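Local coordinates for glucosamine-6-phosphate deaminase (Thermotoga maritima, PDB 1J5X), which belongs to the SIS family and has two parallel beta sheets flanked by helices, at residues Lys124-Ile135 / Glu144-Glu155; Thr247-Lys255 / Arg278-Leu286. All coordinates share one frame; numbering follows the deposited sequence.

Interaction 1: residues Lys124-Ile135 / Glu144-Glu155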
# COMPACT_ATOMS: atom_id res chain seq x y z
N LYS A 124 6.34 23.77 -5.00
CA LYS A 124 7.59 24.43 -5.38
C LYS A 124 7.47 25.93 -5.20
O LYS A 124 8.42 26.57 -4.79
CB LYS A 124 7.97 24.08 -6.83
CG LYS A 124 8.67 22.71 -6.98
CD LYS A 124 8.75 22.23 -8.43
CE LYS A 124 9.84 22.92 -9.21
NZ LYS A 124 9.74 22.58 -10.69
N LYS A 125 6.31 26.48 -5.51
CA LYS A 125 6.09 27.90 -5.35
C LYS A 125 5.96 28.29 -3.89
O LYS A 125 6.05 29.47 -3.56
CB LYS A 125 4.86 28.36 -6.12
CG LYS A 125 5.04 28.29 -7.63
CD LYS A 125 3.74 28.62 -8.33
CE LYS A 125 3.84 28.55 -9.87
NZ LYS A 125 2.47 28.84 -10.42
N ARG A 126 5.78 27.31 -3.01
CA ARG A 126 5.70 27.55 -1.57
C ARG A 126 6.99 27.15 -0.84
O ARG A 126 6.97 26.79 0.31
CB ARG A 126 4.53 26.78 -0.93
CG ARG A 126 3.15 27.32 -1.30
CD ARG A 126 2.13 26.82 -0.26
NE ARG A 126 0.74 26.94 -0.71
CZ ARG A 126 -0.34 26.69 0.05
NH1 ARG A 126 -0.20 26.30 1.32
NH2 ARG A 126 -1.55 26.83 -0.46
N ASN A 127 8.12 27.18 -1.53
CA ASN A 127 9.39 26.86 -0.87
C ASN A 127 9.52 25.44 -0.35
O ASN A 127 10.19 25.19 0.66
CB ASN A 127 9.67 27.86 0.28
CG ASN A 127 11.11 27.72 0.87
OD1 ASN A 127 11.23 27.83 2.21
ND2 ASN A 127 12.09 27.54 0.12
N HIS A 128 8.86 24.49 -0.98
CA HIS A 128 9.06 23.10 -0.59
C HIS A 128 9.85 22.44 -1.72
O HIS A 128 9.53 22.65 -2.89
CB HIS A 128 7.71 22.39 -0.43
CG HIS A 128 7.03 22.69 0.87
ND1 HIS A 128 6.50 23.83 1.35
CD2 HIS A 128 6.92 21.76 1.87
CE1 HIS A 128 6.08 23.57 2.64
NE2 HIS A 128 6.35 22.31 2.93
N ARG A 129 10.90 21.70 -1.41
CA ARG A 129 11.65 20.98 -2.44
C ARG A 129 10.90 19.65 -2.68
O ARG A 129 10.48 18.95 -1.72
CB ARG A 129 13.08 20.74 -2.00
CG ARG A 129 13.87 20.02 -3.09
CD ARG A 129 15.34 19.92 -2.80
NE ARG A 129 15.96 21.23 -2.66
CZ ARG A 129 17.29 21.41 -2.75
NH1 ARG A 129 18.10 20.37 -2.99
NH2 ARG A 129 17.81 22.63 -2.60
N THR A 130 10.72 19.30 -3.95
CA THR A 130 9.98 18.09 -4.28
C THR A 130 10.78 16.93 -4.82
O THR A 130 11.72 17.07 -5.64
CB THR A 130 8.84 18.40 -5.31
OG1 THR A 130 9.44 18.85 -6.56
CG2 THR A 130 7.93 19.54 -4.78
N ILE A 131 10.39 15.74 -4.35
CA ILE A 131 11.01 14.52 -4.81
C ILE A 131 9.98 13.82 -5.68
O ILE A 131 8.87 13.55 -5.24
CB ILE A 131 11.38 13.60 -3.64
CG1 ILE A 131 12.54 14.23 -2.84
CG2 ILE A 131 11.77 12.22 -4.18
CD1 ILE A 131 12.61 13.63 -1.41
N GLY A 132 10.37 13.50 -6.93
CA GLY A 132 9.42 12.89 -7.83
C GLY A 132 9.48 11.39 -7.91
O GLY A 132 10.31 10.83 -8.61
N ILE A 133 8.55 10.70 -7.25
CA ILE A 133 8.59 9.24 -7.29
C ILE A 133 7.74 8.76 -8.47
O ILE A 133 6.53 8.96 -8.45
CB ILE A 133 8.01 8.66 -6.02
CG1 ILE A 133 8.81 9.17 -4.81
CG2 ILE A 133 7.95 7.11 -6.07
CD1 ILE A 133 10.24 8.63 -4.71
N THR A 134 8.35 8.06 -9.44
CA THR A 134 7.56 7.59 -10.59
C THR A 134 8.32 6.41 -11.21
O THR A 134 9.49 6.19 -10.88
CB THR A 134 7.49 8.74 -11.67
OG1 THR A 134 6.79 8.28 -12.83
CG2 THR A 134 8.80 9.18 -12.03
N ILE A 135 7.66 5.64 -12.08
CA ILE A 135 8.41 4.56 -12.73
C ILE A 135 8.71 4.98 -14.18
O ILE A 135 9.31 4.21 -14.93
CB ILE A 135 7.67 3.16 -12.75
CG1 ILE A 135 6.39 3.19 -13.58
CG2 ILE A 135 7.33 2.77 -11.33
CD1 ILE A 135 5.72 1.84 -13.58
N GLU A 144 9.83 17.61 -13.92
CA GLU A 144 9.43 18.84 -13.18
C GLU A 144 9.66 18.86 -11.67
O GLU A 144 9.56 19.93 -11.04
CB GLU A 144 7.96 19.12 -13.49
CG GLU A 144 7.77 19.64 -14.95
CD GLU A 144 6.34 19.53 -15.44
OE1 GLU A 144 5.41 19.83 -14.66
OE2 GLU A 144 6.12 19.14 -16.64
N SER A 145 9.97 17.71 -11.10
CA SER A 145 10.22 17.67 -9.67
C SER A 145 11.65 18.14 -9.47
O SER A 145 12.47 18.09 -10.41
CB SER A 145 10.04 16.25 -9.14
OG SER A 145 10.94 15.31 -9.76
N ASP A 146 11.98 18.61 -8.27
CA ASP A 146 13.32 19.05 -7.98
C ASP A 146 14.33 17.90 -7.94
O ASP A 146 15.49 18.08 -8.35
CB ASP A 146 13.38 19.75 -6.62
CG ASP A 146 12.67 21.07 -6.60
OD1 ASP A 146 12.87 21.85 -7.56
OD2 ASP A 146 11.93 21.37 -5.65
N LEU A 147 13.89 16.74 -7.46
CA LEU A 147 14.76 15.58 -7.27
C LEU A 147 13.98 14.35 -7.73
O LEU A 147 13.20 13.73 -6.97
CB LEU A 147 15.10 15.43 -5.76
CG LEU A 147 15.92 16.55 -5.09
CD1 LEU A 147 15.89 16.40 -3.57
CD2 LEU A 147 17.34 16.50 -5.59
N PRO A 148 14.11 14.00 -9.00
CA PRO A 148 13.39 12.84 -9.49
C PRO A 148 13.99 11.55 -8.96
O PRO A 148 15.19 11.47 -8.75
CB PRO A 148 13.52 12.96 -11.02
CG PRO A 148 14.85 13.67 -11.16
CD PRO A 148 14.78 14.74 -10.11
N LEU A 149 13.15 10.56 -8.73
CA LEU A 149 13.61 9.27 -8.24
C LEU A 149 12.80 8.29 -9.06
O LEU A 149 11.68 7.94 -8.70
CB LEU A 149 13.27 9.11 -6.73
CG LEU A 149 13.55 7.71 -6.15
CD1 LEU A 149 14.91 7.20 -6.65
CD2 LEU A 149 13.51 7.78 -4.61
N VAL A 150 13.36 7.89 -10.20
CA VAL A 150 12.67 6.98 -11.06
C VAL A 150 12.98 5.53 -10.65
O VAL A 150 14.14 5.14 -10.57
CB VAL A 150 13.11 7.22 -12.52
CG1 VAL A 150 12.25 6.35 -13.43
CG2 VAL A 150 12.93 8.71 -12.88
N PHE A 151 11.94 4.74 -10.43
CA PHE A 151 12.11 3.34 -10.03
C PHE A 151 12.19 2.44 -11.22
O PHE A 151 11.35 2.53 -12.12
CB PHE A 151 10.97 2.88 -9.16
CG PHE A 151 11.05 3.42 -7.78
CD1 PHE A 151 10.88 4.78 -7.55
CD2 PHE A 151 11.42 2.58 -6.74
CE1 PHE A 151 11.08 5.34 -6.31
CE2 PHE A 151 11.62 3.12 -5.45
CZ PHE A 151 11.45 4.53 -5.25
N PRO A 152 13.17 1.53 -11.22
CA PRO A 152 13.34 0.61 -12.34
C PRO A 152 12.39 -0.54 -12.18
O PRO A 152 12.77 -1.68 -11.89
CB PRO A 152 14.83 0.24 -12.23
CG PRO A 152 15.04 0.16 -10.69
CD PRO A 152 14.27 1.44 -10.24
N VAL A 153 11.10 -0.24 -12.33
CA VAL A 153 10.07 -1.25 -12.15
C VAL A 153 9.16 -1.21 -13.37
O VAL A 153 8.68 -0.12 -13.75
CB VAL A 153 9.19 -0.90 -10.93
CG1 VAL A 153 8.04 -1.82 -10.80
CG2 VAL A 153 10.05 -0.93 -9.63
N ARG A 154 8.92 -2.36 -13.99
CA ARG A 154 7.99 -2.36 -15.14
C ARG A 154 6.65 -2.82 -14.69
O ARG A 154 6.50 -3.96 -14.30
CB ARG A 154 8.47 -3.30 -16.25
CG ARG A 154 9.35 -2.62 -17.25
CD ARG A 154 9.43 -3.35 -18.65
NE ARG A 154 10.25 -2.56 -19.58
CZ ARG A 154 11.60 -2.54 -19.62
NH1 ARG A 154 12.33 -3.28 -18.78
NH2 ARG A 154 12.21 -1.74 -20.50
N GLU A 155 5.67 -1.94 -14.68
CA GLU A 155 4.36 -2.35 -14.29
C GLU A 155 3.42 -1.68 -15.31
O GLU A 155 3.36 -0.44 -15.42
CB GLU A 155 4.04 -1.91 -12.88
CG GLU A 155 2.76 -2.49 -12.37
CD GLU A 155 2.40 -1.94 -10.98
OE1 GLU A 155 2.08 -0.74 -10.86
OE2 GLU A 155 2.45 -2.74 -10.02
O HOH W 1 11.52 23.87 -5.11
O HOH W 2 9.20 1.67 -15.69
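T130 and D146 hold each other at the start of a parallel strand pair. The N-H of T130 gives a nearly straight bond to D146 OD2, 2.9 Å, on the anti side and tilted 19° from the carboxylate plane. In return D146 N donates to T130 OG1 at 3.1 Å. That hydroxyl sits between the backbone N and the carbonyl carbon of its own residue (chi1 64°), which turns it to D146; it is also bonded to N120 OD1, its stronger partner, on helix 114-125. A water bridges D146 OD2 and H128 O. K124 NZ donates to E144 O at 2.7 Å, in the carbonyl plane, and so ties the end of helix 114-125 to that of helix 140-144.

The backbone ladder runs from L147 N to T130 O as far as F151 N to T134 O; T134 N to L149 O is weak. I133 and L149 lie side by side and point the same way, with I133 CD1 3.4 Å from L149 CD2. I133 CG2 comes obliquely to F151 CE1 at 3.6 Å. I135 lies against V153 and E155, its CD1 3.6 Å from V153 O.

The pair belongs to the beta-alpha-beta unit of strand 128-134, helix 140-144 and strand 147-150, an edge strand of the five-stranded sheet within this chain. Strand 102-107 flanks 128-134 on its other edge. I133 packs on I167 of helix 162-179, L149 on F34 of helix 27-35, and F151 touches both helices.

Interaction 2: residues Thr247-Lys255 / Arg278-Leu286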
# COMPACT_ATOMS: atom_id res chain seq x y z
N THR A 247 -7.84 -1.32 13.27
CA THR A 247 -8.42 -2.55 13.82
C THR A 247 -9.56 -2.51 14.81
O THR A 247 -10.64 -3.14 14.54
CB THR A 247 -7.27 -3.45 14.32
OG1 THR A 247 -6.31 -3.60 13.25
CG2 THR A 247 -7.78 -4.85 14.68
N LEU A 248 -9.33 -1.87 15.94
CA LEU A 248 -10.34 -1.82 16.99
C LEU A 248 -11.46 -0.84 16.66
O LEU A 248 -12.50 -0.84 17.34
CB LEU A 248 -9.68 -1.42 18.33
CG LEU A 248 -8.59 -2.42 18.73
CD1 LEU A 248 -7.96 -2.00 20.00
CD2 LEU A 248 -9.20 -3.83 18.79
N GLU A 249 -11.28 -0.02 15.60
CA GLU A 249 -12.33 0.97 15.26
C GLU A 249 -13.53 0.24 14.73
O GLU A 249 -14.63 0.79 14.77
CB GLU A 249 -11.87 1.92 14.14
CG GLU A 249 -10.89 2.96 14.68
CD GLU A 249 -11.60 3.97 15.62
OE1 GLU A 249 -12.39 4.83 15.14
OE2 GLU A 249 -11.40 3.89 16.83
N TYR A 250 -13.30 -0.97 14.22
CA TYR A 250 -14.36 -1.72 13.59
C TYR A 250 -15.56 -1.98 14.52
O TYR A 250 -16.68 -2.10 14.04
CB TYR A 250 -13.81 -3.03 12.98
CG TYR A 250 -14.79 -3.64 11.98
CD1 TYR A 250 -15.13 -2.95 10.80
CD2 TYR A 250 -15.41 -4.87 12.23
CE1 TYR A 250 -16.02 -3.45 9.91
CE2 TYR A 250 -16.34 -5.40 11.34
CZ TYR A 250 -16.64 -4.69 10.17
OH TYR A 250 -17.53 -5.16 9.26
N ARG A 251 -15.36 -2.01 15.83
CA ARG A 251 -16.48 -2.24 16.72
C ARG A 251 -17.35 -1.02 16.87
O ARG A 251 -18.52 -1.16 17.29
CB ARG A 251 -16.02 -2.56 18.15
CG ARG A 251 -15.36 -3.97 18.30
CD ARG A 251 -15.26 -4.26 19.81
NE ARG A 251 -14.76 -5.62 20.05
CZ ARG A 251 -13.47 -5.92 20.27
NH1 ARG A 251 -12.53 -4.95 20.30
NH2 ARG A 251 -13.12 -7.19 20.48
N HIS A 252 -16.79 0.16 16.57
CA HIS A 252 -17.50 1.38 16.86
C HIS A 252 -18.42 1.82 15.78
O HIS A 252 -18.36 2.95 15.29
CB HIS A 252 -16.50 2.49 17.25
CG HIS A 252 -15.59 2.11 18.35
ND1 HIS A 252 -15.78 2.50 19.66
CD2 HIS A 252 -14.46 1.35 18.35
CE1 HIS A 252 -14.82 2.02 20.41
NE2 HIS A 252 -14.00 1.31 19.64
N GLY A 253 -19.25 0.88 15.36
CA GLY A 253 -20.22 1.20 14.33
C GLY A 253 -20.19 0.39 13.08
O GLY A 253 -21.23 -0.21 12.70
N PRO A 254 -19.03 0.32 12.40
CA PRO A 254 -18.89 -0.41 11.16
C PRO A 254 -19.35 -1.87 11.21
O PRO A 254 -19.87 -2.34 10.20
CB PRO A 254 -17.39 -0.32 10.87
CG PRO A 254 -17.03 1.04 11.48
CD PRO A 254 -17.74 0.93 12.80
N LYS A 255 -19.23 -2.52 12.36
CA LYS A 255 -19.57 -3.96 12.38
C LYS A 255 -21.09 -4.19 12.28
O LYS A 255 -21.58 -5.33 12.19
CB LYS A 255 -19.01 -4.62 13.61
CG LYS A 255 -19.52 -4.05 14.89
CD LYS A 255 -19.30 -5.02 16.05
CE LYS A 255 -19.83 -4.42 17.32
NZ LYS A 255 -19.74 -5.29 18.56
N ARG A 278 -9.73 -11.91 20.26
CA ARG A 278 -11.02 -11.59 20.84
C ARG A 278 -11.92 -10.97 19.77
O ARG A 278 -13.09 -11.32 19.64
CB ARG A 278 -10.90 -10.61 21.99
CG ARG A 278 -10.30 -11.15 23.24
CD ARG A 278 -10.39 -10.09 24.33
NE ARG A 278 -9.77 -10.52 25.59
CZ ARG A 278 -9.88 -9.86 26.75
NH1 ARG A 278 -10.58 -8.73 26.81
NH2 ARG A 278 -9.31 -10.35 27.85
N LEU A 279 -11.36 -10.06 18.96
CA LEU A 279 -12.17 -9.42 17.90
C LEU A 279 -12.58 -10.45 16.82
O LEU A 279 -13.70 -10.45 16.33
CB LEU A 279 -11.34 -8.27 17.25
CG LEU A 279 -12.03 -7.53 16.10
CD1 LEU A 279 -13.41 -7.00 16.58
CD2 LEU A 279 -11.07 -6.38 15.62
N ARG A 280 -11.65 -11.32 16.44
CA ARG A 280 -11.93 -12.37 15.49
C ARG A 280 -13.13 -13.20 15.96
O ARG A 280 -14.09 -13.38 15.19
CB ARG A 280 -10.71 -13.30 15.34
CG ARG A 280 -11.01 -14.54 14.53
CD ARG A 280 -9.75 -15.34 14.18
NE ARG A 280 -10.12 -16.45 13.29
CZ ARG A 280 -9.37 -16.94 12.31
NH1 ARG A 280 -8.16 -16.45 12.03
NH2 ARG A 280 -9.84 -17.94 11.58
N LYS A 281 -13.09 -13.67 17.21
CA LYS A 281 -14.19 -14.53 17.69
C LYS A 281 -15.51 -13.74 17.68
O LYS A 281 -16.56 -14.28 17.32
CB LYS A 281 -13.91 -15.05 19.12
CG LYS A 281 -13.72 -13.97 20.19
CD LYS A 281 -15.06 -13.31 20.64
CE LYS A 281 -14.88 -12.06 21.53
NZ LYS A 281 -14.25 -12.36 22.83
N GLU A 282 -15.44 -12.45 18.02
CA GLU A 282 -16.64 -11.63 18.03
C GLU A 282 -17.22 -11.51 16.60
O GLU A 282 -18.40 -11.79 16.37
CB GLU A 282 -16.33 -10.29 18.68
CG GLU A 282 -17.54 -9.34 18.76
CD GLU A 282 -17.17 -7.95 19.23
OE1 GLU A 282 -16.46 -7.85 20.25
OE2 GLU A 282 -17.59 -6.96 18.60
N LEU A 283 -16.40 -11.14 15.63
CA LEU A 283 -16.89 -11.03 14.28
C LEU A 283 -17.40 -12.37 13.74
O LEU A 283 -18.37 -12.43 12.97
CB LEU A 283 -15.79 -10.50 13.35
CG LEU A 283 -15.24 -9.14 13.80
CD1 LEU A 283 -14.23 -8.64 12.79
CD2 LEU A 283 -16.41 -8.18 13.99
N GLU A 284 -16.72 -13.45 14.13
CA GLU A 284 -17.13 -14.79 13.67
C GLU A 284 -18.53 -15.10 14.21
O GLU A 284 -19.37 -15.66 13.50
CB GLU A 284 -16.08 -15.85 14.15
CG GLU A 284 -14.86 -15.95 13.19
CD GLU A 284 -13.71 -16.85 13.69
OE1 GLU A 284 -13.71 -17.17 14.87
OE2 GLU A 284 -12.82 -17.19 12.88
N SER A 285 -18.80 -14.72 15.43
CA SER A 285 -20.10 -14.99 16.02
C SER A 285 -21.20 -14.18 15.38
O SER A 285 -22.39 -14.48 15.59
CB SER A 285 -20.06 -14.73 17.53
OG SER A 285 -20.14 -13.33 17.82
N LEU A 286 -20.83 -13.18 14.57
CA LEU A 286 -21.82 -12.37 13.89
C LEU A 286 -21.95 -12.84 12.46
O LEU A 286 -22.74 -12.27 11.70
CB LEU A 286 -21.39 -10.89 13.91
CG LEU A 286 -21.18 -10.33 15.31
CD1 LEU A 286 -20.69 -8.87 15.22
CD2 LEU A 286 -22.46 -10.43 16.10
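The carboxylate of E282 is gripped by two basic side chains of the loop, R251 and K255. R251 NE gives OE1 of E282 a bond of 2.8 Å that is almost straight, at 171°. It meets OE1 on the syn side but 32° out of the carboxylate plane, and OE1 lies in the guanidinium plane. NH2 of R251 adds a weak bond to the same oxygen. The other oxygen, OE2, takes K255 NZ at 2.7 Å, from above the carboxylate plane. Each oxygen therefore has its own cation, which should fix the rotation of the carboxylate and favour its charged form. E282 reaches across with an extended chain, its CG anti to the backbone N (chi1 -179°). K255 meets it at about a right angle.

L279 covers one face of the R251 guanidinium: its CD1 lies 3.8 Å from the plane, over the centre. The other branch of L279, CD2, lies against T247, 3.4 Å from its O and 3.7 Å from its CG2. One turn further along the helix, L283 CD2 meets the edge of the Y250 ring, 3.8 Å from CE2, near the ring plane. One face of that ring is covered by the backbone N of K255. L286 CD1 touches the aliphatic part of K255 at CD.

The contact thus combines a salt-bridge network with an apolar layer. It joins the loop between strands 241-245 and 262-267 to helix 273-285. L279 and Y250 rest on L218 of strand 214-218, while L283 packs on V264 of strand 262-267 and V290 of strand 289-293.

In the fold
After two N-terminal helices the chain builds a five-stranded parallel sheet. Interaction 1 closes a short loop there: helix 140-144 leads from strand 128-134 to the edge strand 147-150. The chain then passes through helices 162-179 and 184-205 into a second, four-stranded parallel sheet. Interaction 2 closes a longer loop within that part, bringing the segment after strand 241-245 against helix 273-285, the chain passing through strand 262-267 on the way. The two loops follow in series and neither nest nor cross. The centres of interactions 1 and 2 are about 40 Å apart, on opposite sides of the chain's centre. Interaction 1 joins two neighbouring strands of the first sheet; interaction 2 packs a loop on a helix beside the second.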